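PDB 6K7Z: GH18 chiitnase from Pseudoalteromonas aurantia, which probably hydrolyses the beta-1,4 glycosidic bonds of chitin as an endo-acting chitinase of glycoside hydrolase family 18. Local coordinates for residues 4-10 with 257-263; 20-24 with 271-275. One frame throughout, in Å; residues are numbered along the deposited sequence.

Contact 1. Residues 4-10 with 257-263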
ATOM      1  N   THR A   4      -6.339   9.460  -4.339  1.00 13.11           N
ATOM      2  CA  THR A   4      -4.941   9.606  -4.730  1.00 13.10           C
ATOM      3  C   THR A   4      -4.092   9.242  -3.513  1.00 12.42           C
ATOM      4  O   THR A   4      -4.331   9.714  -2.469  1.00 11.35           O
ATOM      5  CB  THR A   4      -4.613  10.976  -5.299  1.00 13.71           C
ATOM      6  OG1 THR A   4      -5.050  11.976  -4.435  1.00 15.84           O
ATOM      7  CG2 THR A   4      -5.276  11.082  -6.653  1.00 14.11           C
ATOM      8  N   ILE A   5      -3.124   8.365  -3.739  1.00 10.44           N
ATOM      9  CA  ILE A   5      -2.339   7.784  -2.663  1.00 10.14           C
ATOM     10  C   ILE A   5      -0.870   7.838  -3.054  1.00 10.94           C
ATOM     11  O   ILE A   5      -0.520   7.622  -4.220  1.00  9.95           O
ATOM     12  CB  ILE A   5      -2.801   6.343  -2.380  1.00 10.38           C
ATOM     13  CG1 ILE A   5      -4.301   6.352  -2.066  1.00 14.33           C
ATOM     14  CG2 ILE A   5      -2.003   5.708  -1.230  1.00 11.06           C
ATOM     15  CD1 ILE A   5      -4.848   5.045  -1.658  1.00 15.53           C
ATOM     16  N   THR A   6      -0.004   8.137  -2.088  1.00  8.54           N
ATOM     17  CA  THR A   6       1.425   8.078  -2.358  1.00  9.18           C
ATOM     18  C   THR A   6       2.130   7.460  -1.169  1.00  9.93           C
ATOM     19  O   THR A   6       1.637   7.507  -0.042  1.00 12.83           O
ATOM     20  CB  THR A   6       2.019   9.468  -2.677  1.00 10.31           C
ATOM     21  OG1 THR A   6       3.399   9.332  -3.049  1.00  9.93           O
ATOM     22  CG2 THR A   6       1.882  10.425  -1.488  1.00 10.22           C
ATOM     23  N   TYR A   7       3.293   6.868  -1.435  1.00  9.25           N
ATOM     24  CA  TYR A   7       4.205   6.409  -0.393  1.00 10.62           C
ATOM     25  C   TYR A   7       5.306   7.432  -0.155  1.00 11.06           C
ATOM     26  O   TYR A   7       5.866   7.993  -1.099  1.00 11.64           O
ATOM     27  CB  TYR A   7       4.849   5.074  -0.754  1.00 12.26           C
ATOM     28  CG  TYR A   7       3.920   3.898  -0.624  1.00 12.63           C
ATOM     29  CD1 TYR A   7       3.012   3.601  -1.641  1.00  8.36           C
ATOM     30  CD2 TYR A   7       3.939   3.100   0.504  1.00  9.94           C
ATOM     31  CE1 TYR A   7       2.142   2.548  -1.533  1.00  9.23           C
ATOM     32  CE2 TYR A   7       3.066   2.021   0.623  1.00  8.59           C
ATOM     33  CZ  TYR A   7       2.177   1.760  -0.403  1.00  8.32           C
ATOM     34  OH  TYR A   7       1.308   0.711  -0.314  1.00 10.91           O
ATOM     35  N   TYR A   8       5.628   7.661   1.115  1.00 10.78           N
ATOM     36  CA  TYR A   8       6.723   8.547   1.482  1.00 10.08           C
ATOM     37  C   TYR A   8       7.814   7.697   2.121  1.00 10.51           C
ATOM     38  O   TYR A   8       7.663   7.234   3.253  1.00 12.18           O
ATOM     39  CB  TYR A   8       6.240   9.645   2.419  1.00  9.73           C
ATOM     40  CG  TYR A   8       7.284  10.705   2.697  1.00 13.63           C
ATOM     41  CD1 TYR A   8       7.462  11.755   1.815  1.00 12.31           C
ATOM     42  CD2 TYR A   8       8.078  10.662   3.835  1.00 15.49           C
ATOM     43  CE1 TYR A   8       8.392  12.743   2.046  1.00 14.20           C
ATOM     44  CE2 TYR A   8       9.035  11.662   4.070  1.00 14.32           C
ATOM     45  CZ  TYR A   8       9.183  12.693   3.158  1.00 16.87           C
ATOM     46  OH  TYR A   8      10.110  13.714   3.352  1.00 20.90           O
ATOM     47  N   ASN A   9       8.909   7.494   1.387  1.00 12.12           N
ATOM     48  CA  ASN A   9      10.081   6.788   1.901  1.00 13.32           C
ATOM     49  C   ASN A   9      11.292   7.700   1.811  1.00 13.77           C
ATOM     50  O   ASN A   9      11.809   8.121   2.848  1.00 15.41           O
ATOM     51  CB  ASN A   9      10.286   5.475   1.139  1.00 14.47           C
ATOM     52  CG  ASN A   9      11.416   4.618   1.713  1.00 20.14           C
ATOM     53  OD1 ASN A   9      12.406   4.361   1.037  1.00 25.91           O
ATOM     54  ND2 ASN A   9      11.259   4.157   2.953  1.00 18.42           N
ATOM     55  N   SER A  10      11.753   8.044   0.603  1.00 13.54           N
ATOM     56  CA  SER A  10      12.808   9.035   0.445  1.00 14.06           C
ATOM     57  C   SER A  10      12.342  10.401   0.937  1.00 16.02           C
ATOM     58  O   SER A  10      11.186  10.791   0.744  1.00 12.65           O
ATOM     59  CB  SER A  10      13.227   9.142  -1.023  1.00 15.65           C
ATOM     60  OG  SER A  10      13.877  10.383  -1.255  1.00 19.13           O
ATOM     61  N   ILE A 257      -5.590   6.084  -7.871  1.00 11.24           N
ATOM     62  CA  ILE A 257      -4.224   5.950  -8.361  1.00 10.68           C
ATOM     63  C   ILE A 257      -3.270   6.097  -7.191  1.00  8.89           C
ATOM     64  O   ILE A 257      -3.365   7.066  -6.430  1.00  9.25           O
ATOM     65  CB  ILE A 257      -3.894   7.004  -9.431  1.00 11.14           C
ATOM     66  CG1 ILE A 257      -4.725   6.764 -10.690  1.00 10.50           C
ATOM     67  CG2 ILE A 257      -2.388   6.995  -9.742  1.00 12.02           C
ATOM     68  CD1 ILE A 257      -4.336   5.488 -11.439  1.00 12.64           C
ATOM     69  N   MET A 258      -2.345   5.151  -7.067  1.00  9.96           N
ATOM     70  CA  MET A 258      -1.271   5.177  -6.079  1.00  9.78           C
ATOM     71  C   MET A 258       0.049   5.408  -6.802  1.00  9.97           C
ATOM     72  O   MET A 258       0.181   5.077  -7.983  1.00 10.02           O
ATOM     73  CB  MET A 258      -1.237   3.855  -5.289  1.00  9.29           C
ATOM     74  CG  MET A 258      -0.050   3.714  -4.316  1.00  9.75           C
ATOM     75  SD  MET A 258       1.396   2.965  -5.113  1.00 10.98           S
ATOM     76  CE  MET A 258       0.986   1.225  -5.070  1.00 12.69           C
ATOM     77  N   ASN A 259       1.026   6.002  -6.120  1.00 10.38           N
ATOM     78  CA  ASN A 259       2.344   6.088  -6.733  1.00  9.86           C
ATOM     79  C   ASN A 259       3.440   5.724  -5.745  1.00 11.56           C
ATOM     80  O   ASN A 259       3.305   5.871  -4.523  1.00 10.31           O
ATOM     81  CB  ASN A 259       2.632   7.477  -7.357  1.00  9.61           C
ATOM     82  CG  ASN A 259       2.870   8.567  -6.324  1.00  9.82           C
ATOM     83  OD1 ASN A 259       3.804   8.503  -5.519  1.00  9.63           O
ATOM     84  ND2 ASN A 259       2.053   9.609  -6.387  1.00 11.34           N
ATOM     85  N   TRP A 260       4.521   5.211  -6.312  1.00 10.03           N
ATOM     86  CA  TRP A 260       5.799   5.091  -5.627  1.00 10.85           C
ATOM     87  C   TRP A 260       6.737   6.003  -6.404  1.00 11.35           C
ATOM     88  O   TRP A 260       6.951   5.757  -7.592  1.00 10.26           O
ATOM     89  CB  TRP A 260       6.311   3.639  -5.633  1.00 10.96           C
ATOM     90  CG  TRP A 260       7.614   3.495  -4.907  1.00 12.80           C
ATOM     91  CD1 TRP A 260       8.874   3.662  -5.427  1.00 13.10           C
ATOM     92  CD2 TRP A 260       7.787   3.223  -3.513  1.00 12.10           C
ATOM     93  NE1 TRP A 260       9.819   3.477  -4.441  1.00 17.45           N
ATOM     94  CE2 TRP A 260       9.177   3.208  -3.257  1.00 14.16           C
ATOM     95  CE3 TRP A 260       6.902   2.966  -2.460  1.00 12.57           C
ATOM     96  CZ2 TRP A 260       9.703   2.957  -1.982  1.00 16.20           C
ATOM     97  CZ3 TRP A 260       7.421   2.717  -1.204  1.00 12.83           C
ATOM     98  CH2 TRP A 260       8.809   2.717  -0.969  1.00 14.82           C
ATOM     99  N   GLN A 261       7.248   7.074  -5.808  1.00  9.89           N
ATOM    100  CA  GLN A 261       6.958   7.524  -4.454  1.00 11.34           C
ATOM    101  C   GLN A 261       6.958   9.052  -4.449  1.00  9.94           C
ATOM    102  O   GLN A 261       7.400   9.683  -5.421  1.00 11.84           O
ATOM    103  CB  GLN A 261       7.994   6.983  -3.457  1.00 11.43           C
ATOM    104  CG  GLN A 261       9.440   7.407  -3.760  1.00 12.70           C
ATOM    105  CD  GLN A 261      10.395   7.063  -2.625  1.00 15.40           C
ATOM    106  OE1 GLN A 261      10.163   7.431  -1.471  1.00 14.90           O
ATOM    107  NE2 GLN A 261      11.466   6.338  -2.947  1.00 16.22           N
ATOM    108  N   PHE A 262       6.503   9.630  -3.333  1.00 10.17           N
ATOM    109  CA  PHE A 262       6.251  11.069  -3.247  1.00 11.07           C
ATOM    110  C   PHE A 262       7.452  11.907  -3.681  1.00 10.91           C
ATOM    111  O   PHE A 262       7.317  12.846  -4.479  1.00 10.75           O
ATOM    112  CB  PHE A 262       5.841  11.416  -1.812  1.00 11.79           C
ATOM    113  CG  PHE A 262       5.606  12.872  -1.599  1.00 11.53           C
ATOM    114  CD1 PHE A 262       4.436  13.472  -2.057  1.00 11.55           C
ATOM    115  CD2 PHE A 262       6.561  13.651  -0.963  1.00 12.72           C
ATOM    116  CE1 PHE A 262       4.227  14.828  -1.879  1.00 13.35           C
ATOM    117  CE2 PHE A 262       6.356  15.006  -0.765  1.00 11.47           C
ATOM    118  CZ  PHE A 262       5.188  15.596  -1.213  1.00 12.14           C
ATOM    119  N   SER A 263       8.634  11.605  -3.151  1.00 10.37           N
ATOM    120  CA  SER A 263       9.764  12.514  -3.361  1.00 11.00           C
ATOM    121  C   SER A 263      10.348  12.430  -4.764  1.00 13.60           C
ATOM    122  O   SER A 263      11.321  13.138  -5.060  1.00 15.28           O
ATOM    123  CB  SER A 263      10.855  12.238  -2.330  1.00 13.65           C
ATOM    124  OG  SER A 263      10.521  12.853  -1.099  1.00 12.72           O
TER
HETATM  125  O   HOH W   1      -0.956   8.900  -6.634  1.00 12.14           O
HETATM  126  O   HOH W   2      13.446   5.338  -1.335  1.00 21.13           O
HETATM  127  O   HOH W   3       9.127   9.864  -1.031  1.00 10.94           O

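Contact 2. Residues 20-24 with 271-275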
ATOM      1  N   GLU A  20      -0.307  20.390   0.568  1.00 14.91           N
ATOM      2  CA  GLU A  20      -0.824  21.347  -0.400  1.00 16.82           C
ATOM      3  C   GLU A  20      -1.054  20.726  -1.770  1.00 16.75           C
ATOM      4  O   GLU A  20      -1.270  21.452  -2.741  1.00 14.97           O
ATOM      5  CB  GLU A  20       0.116  22.549  -0.514  1.00 20.13           C
ATOM      6  CG  GLU A  20       0.527  23.128   0.837  1.00 18.34           C
ATOM      7  CD  GLU A  20      -0.605  23.809   1.595  1.00 22.66           C
ATOM      8  OE1 GLU A  20      -1.746  23.861   1.094  1.00 23.31           O
ATOM      9  OE2 GLU A  20      -0.339  24.294   2.722  1.00 24.80           O
ATOM     10  N   LEU A  21      -1.017  19.408  -1.868  1.00 13.84           N
ATOM     11  CA  LEU A  21      -1.180  18.699  -3.122  1.00 15.13           C
ATOM     12  C   LEU A  21      -2.438  17.843  -3.073  1.00 13.88           C
ATOM     13  O   LEU A  21      -2.977  17.580  -1.991  1.00 15.91           O
ATOM     14  CB  LEU A  21       0.060  17.837  -3.400  1.00 13.74           C
ATOM     15  CG  LEU A  21       1.231  18.747  -3.771  1.00 13.20           C
ATOM     16  CD1 LEU A  21       2.534  17.960  -3.716  1.00 14.40           C
ATOM     17  CD2 LEU A  21       1.009  19.344  -5.158  1.00 15.21           C
ATOM     18  N   PRO A  22      -2.949  17.431  -4.206  1.00 15.50           N
ATOM     19  CA  PRO A  22      -4.239  16.714  -4.222  1.00 14.49           C
ATOM     20  C   PRO A  22      -4.091  15.226  -3.916  1.00 16.23           C
ATOM     21  O   PRO A  22      -4.481  14.354  -4.712  1.00 19.99           O
ATOM     22  CB  PRO A  22      -4.743  16.983  -5.646  1.00 17.27           C
ATOM     23  CG  PRO A  22      -3.506  17.105  -6.455  1.00 14.29           C
ATOM     24  CD  PRO A  22      -2.483  17.755  -5.570  1.00 13.10           C
ATOM     25  N   TYR A  23      -3.507  14.926  -2.757  1.00 13.07           N
ATOM     26  CA  TYR A  23      -3.460  13.569  -2.219  1.00 14.30           C
ATOM     27  C   TYR A  23      -4.566  13.370  -1.199  1.00 14.71           C
ATOM     28  O   TYR A  23      -4.891  14.278  -0.432  1.00 15.97           O
ATOM     29  CB  TYR A  23      -2.120  13.261  -1.544  1.00 11.91           C
ATOM     30  CG  TYR A  23      -1.002  13.002  -2.526  1.00 11.40           C
ATOM     31  CD1 TYR A  23      -1.012  11.867  -3.327  1.00 12.03           C
ATOM     32  CD2 TYR A  23       0.064  13.891  -2.641  1.00 11.75           C
ATOM     33  CE1 TYR A  23       0.000  11.626  -4.238  1.00  9.56           C
ATOM     34  CE2 TYR A  23       1.087  13.661  -3.541  1.00 10.55           C
ATOM     35  CZ  TYR A  23       1.052  12.526  -4.334  1.00 11.22           C
ATOM     36  OH  TYR A  23       2.078  12.306  -5.228  1.00 12.76           O
ATOM     37  N   ASP A  24      -5.137  12.173  -1.188  1.00 12.50           N
ATOM     38  CA  ASP A  24      -6.061  11.809  -0.128  1.00 12.27           C
ATOM     39  C   ASP A  24      -5.394  11.030   0.989  1.00 14.32           C
ATOM     40  O   ASP A  24      -5.790  11.173   2.153  1.00 15.04           O
ATOM     41  CB  ASP A  24      -7.219  10.989  -0.695  1.00 15.83           C
ATOM     42  CG  ASP A  24      -8.025  11.761  -1.702  1.00 15.63           C
ATOM     43  OD1 ASP A  24      -8.485  12.874  -1.361  1.00 19.71           O
ATOM     44  OD2 ASP A  24      -8.182  11.267  -2.836  1.00 13.88           O
ATOM     45  N   ILE A 271       1.190  14.368  -9.646  1.00 10.10           N
ATOM     46  CA  ILE A 271      -0.079  14.161  -8.953  1.00  8.76           C
ATOM     47  C   ILE A 271      -1.108  15.180  -9.409  1.00 10.40           C
ATOM     48  O   ILE A 271      -2.297  14.865  -9.503  1.00 11.29           O
ATOM     49  CB  ILE A 271       0.108  14.170  -7.421  1.00  8.74           C
ATOM     50  CG1 ILE A 271      -1.188  13.740  -6.729  1.00 11.11           C
ATOM     51  CG2 ILE A 271       0.538  15.547  -6.900  1.00 10.09           C
ATOM     52  CD1 ILE A 271      -1.694  12.392  -7.170  1.00 12.70           C
ATOM     53  N   LYS A 272      -0.684  16.400  -9.748  1.00 11.08           N
ATOM     54  CA  LYS A 272      -1.646  17.373 -10.256  1.00 11.78           C
ATOM     55  C   LYS A 272      -2.280  16.897 -11.566  1.00 13.59           C
ATOM     56  O   LYS A 272      -3.504  16.964 -11.728  1.00 15.08           O
ATOM     57  CB  LYS A 272      -0.975  18.729 -10.433  1.00 13.01           C
ATOM     58  CG  LYS A 272      -0.689  19.461  -9.116  1.00 14.31           C
ATOM     59  CD  LYS A 272       0.070  20.768  -9.416  1.00 17.53           C
ATOM     60  CE  LYS A 272       0.767  21.288  -8.195  1.00 19.06           C
ATOM     61  NZ  LYS A 272       1.518  22.555  -8.467  1.00 22.79           N
ATOM     62  N   ALA A 273      -1.469  16.388 -12.496  1.00 10.46           N
ATOM     63  CA  ALA A 273      -2.016  15.930 -13.772  1.00 14.73           C
ATOM     64  C   ALA A 273      -2.878  14.679 -13.592  1.00 17.37           C
ATOM     65  O   ALA A 273      -3.940  14.550 -14.217  1.00 16.60           O
ATOM     66  CB  ALA A 273      -0.883  15.670 -14.769  1.00 11.20           C
ATOM     67  N   ILE A 274      -2.461  13.763 -12.745  1.00 14.33           N
ATOM     68  CA  ILE A 274      -3.224  12.574 -12.522  1.00 13.70           C
ATOM     69  C   ILE A 274      -4.537  12.908 -11.845  1.00 15.84           C
ATOM     70  O   ILE A 274      -5.545  12.418 -12.213  1.00 18.62           O
ATOM     71  CB  ILE A 274      -2.430  11.558 -11.657  1.00 13.92           C
ATOM     72  CG1 ILE A 274      -1.351  10.947 -12.498  1.00 13.15           C
ATOM     73  CG2 ILE A 274      -3.297  10.481 -11.059  1.00 13.90           C
ATOM     74  CD1 ILE A 274      -1.852   9.948 -13.501  1.00 15.49           C
ATOM     75  N   ALA A 275      -4.474  13.741 -10.835  1.00 14.81           N
ATOM     76  CA  ALA A 275      -5.684  14.092 -10.106  1.00 20.02           C
ATOM     77  C   ALA A 275      -6.730  14.717 -11.040  1.00 21.08           C
ATOM     78  O   ALA A 275      -7.862  14.383 -11.027  1.00 19.42           O
ATOM     79  CB  ALA A 275      -5.414  14.942  -8.900  1.00 15.72           C
TER

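Contact 1. Residues 4-10 with 257-263
The closing seam of the TIM barrel lies here, where first strand 3-8 meets last strand 256-260 in parallel. The ladder runs through Ile5 N to Ile257 O (3.0 Å), Asn259 N to Ile5 O (2.9 Å) and Tyr7 N to Asn259 O (3.2 Å). Phe262 N to Tyr7 O (2.8 Å) extends it beyond the strand. Ile5, Tyr7 and Met258 face the barrel interior, with Met258 SD at the Tyr7 ring edge, 3.7 Å from Tyr7 CE1. A cis peptide joins Trp260 to Gln261. As in other family 18 chitinases, this tryptophan probably floors the substrate-binding cleft. Tyr7 CB packs 3.4 Å from Trp260 CE3, while the Tyr7 hydroxyl is hydrogen-bonded to Asp113, an aspartate of the family's DxxDxDxE motif. On the outer face, Thr6 OG1 donates to Asn259 OD1 (2.6 Å). At the strand ends, Gln261 OE1 accepts from Asn9 N (3.1 Å) and Ser10 N (2.7 Å), and Ser263 OG donates to Ser10 O (2.8 Å).

Contact 2. Residues 20-24 with 271-275
Residues 20-24 turn past one flank of helix 269-277, and the two surfaces fit by shape, with no hydrogen bond between them. The main bump is Ile271. Its side chain fills a hollow lined by Leu21, Pro22 and Tyr23. The floor of that hollow is the Tyr23 ring. Ile271 CG1 sits 3.6 Å from the ring centroid, over the ring face, as a CH-pi contact. Ile271 CD1 comes to 3.5 Å from Tyr23 CE1. Ile271 CG2 faces the other two walls, 4.0 Å from Pro22 CD and 4.2 Å from Leu21 CD2.

Pro22 is the bump in the opposite sense. It is the centre of an inverse gamma turn, closed by a weak hydrogen bond from Tyr23 N to Leu21 O (2.8 Å). The turn presents the proline ring to the helix. There it rests in a shallow dip between Ile271, Lys272 and Ala275. Pro22 CG is 3.8 Å from Ala275 CB and 4.2 Å from Lys272 CA. The small Ala275, one helical turn after Ile271, leaves room for the ring. At the solvent-facing edge, the aliphatic part of Lys272 runs beside the loop and brings CE to 3.6 Å from Leu21 CD2.

The loop links strand 3-8 to strand 25-33 of the TIM barrel, and helix 269-277, the last helix, packs on the outside of the barrel next to it. Ile271 also touches Thr4 on strand 3-8, and the Tyr23 hydroxyl is hydrogen-bonded to Asn259 ND2 on strand 256-260. On another side of the same helix, Ile274 packs against helix 237-251.

Contacts 1 and 2 have centres about 11 Å apart; contact 2 covers the outer face of the seam that contact 1 forms, where Thr4 and Thr6 point. Thr4 joins them directly: its OG1 lies 2.5 Å from Pro22 O, and its O lies 2.9 Å from Asp24 N, both probable hydrogen bonds. Thr6 CB packs 3.3 Å from Tyr23 CE1. Strand 256-260 and helix 269-277 follow each other in the chain, so both contacts pair the start of the barrel with its end. Contact 1 reaches the presumed catalytic cleft through Tyr7 and Trp260. Contact 2 lies farther out, about 17 Å from the chain centre to its own centre, against about 9 Å for contact 1.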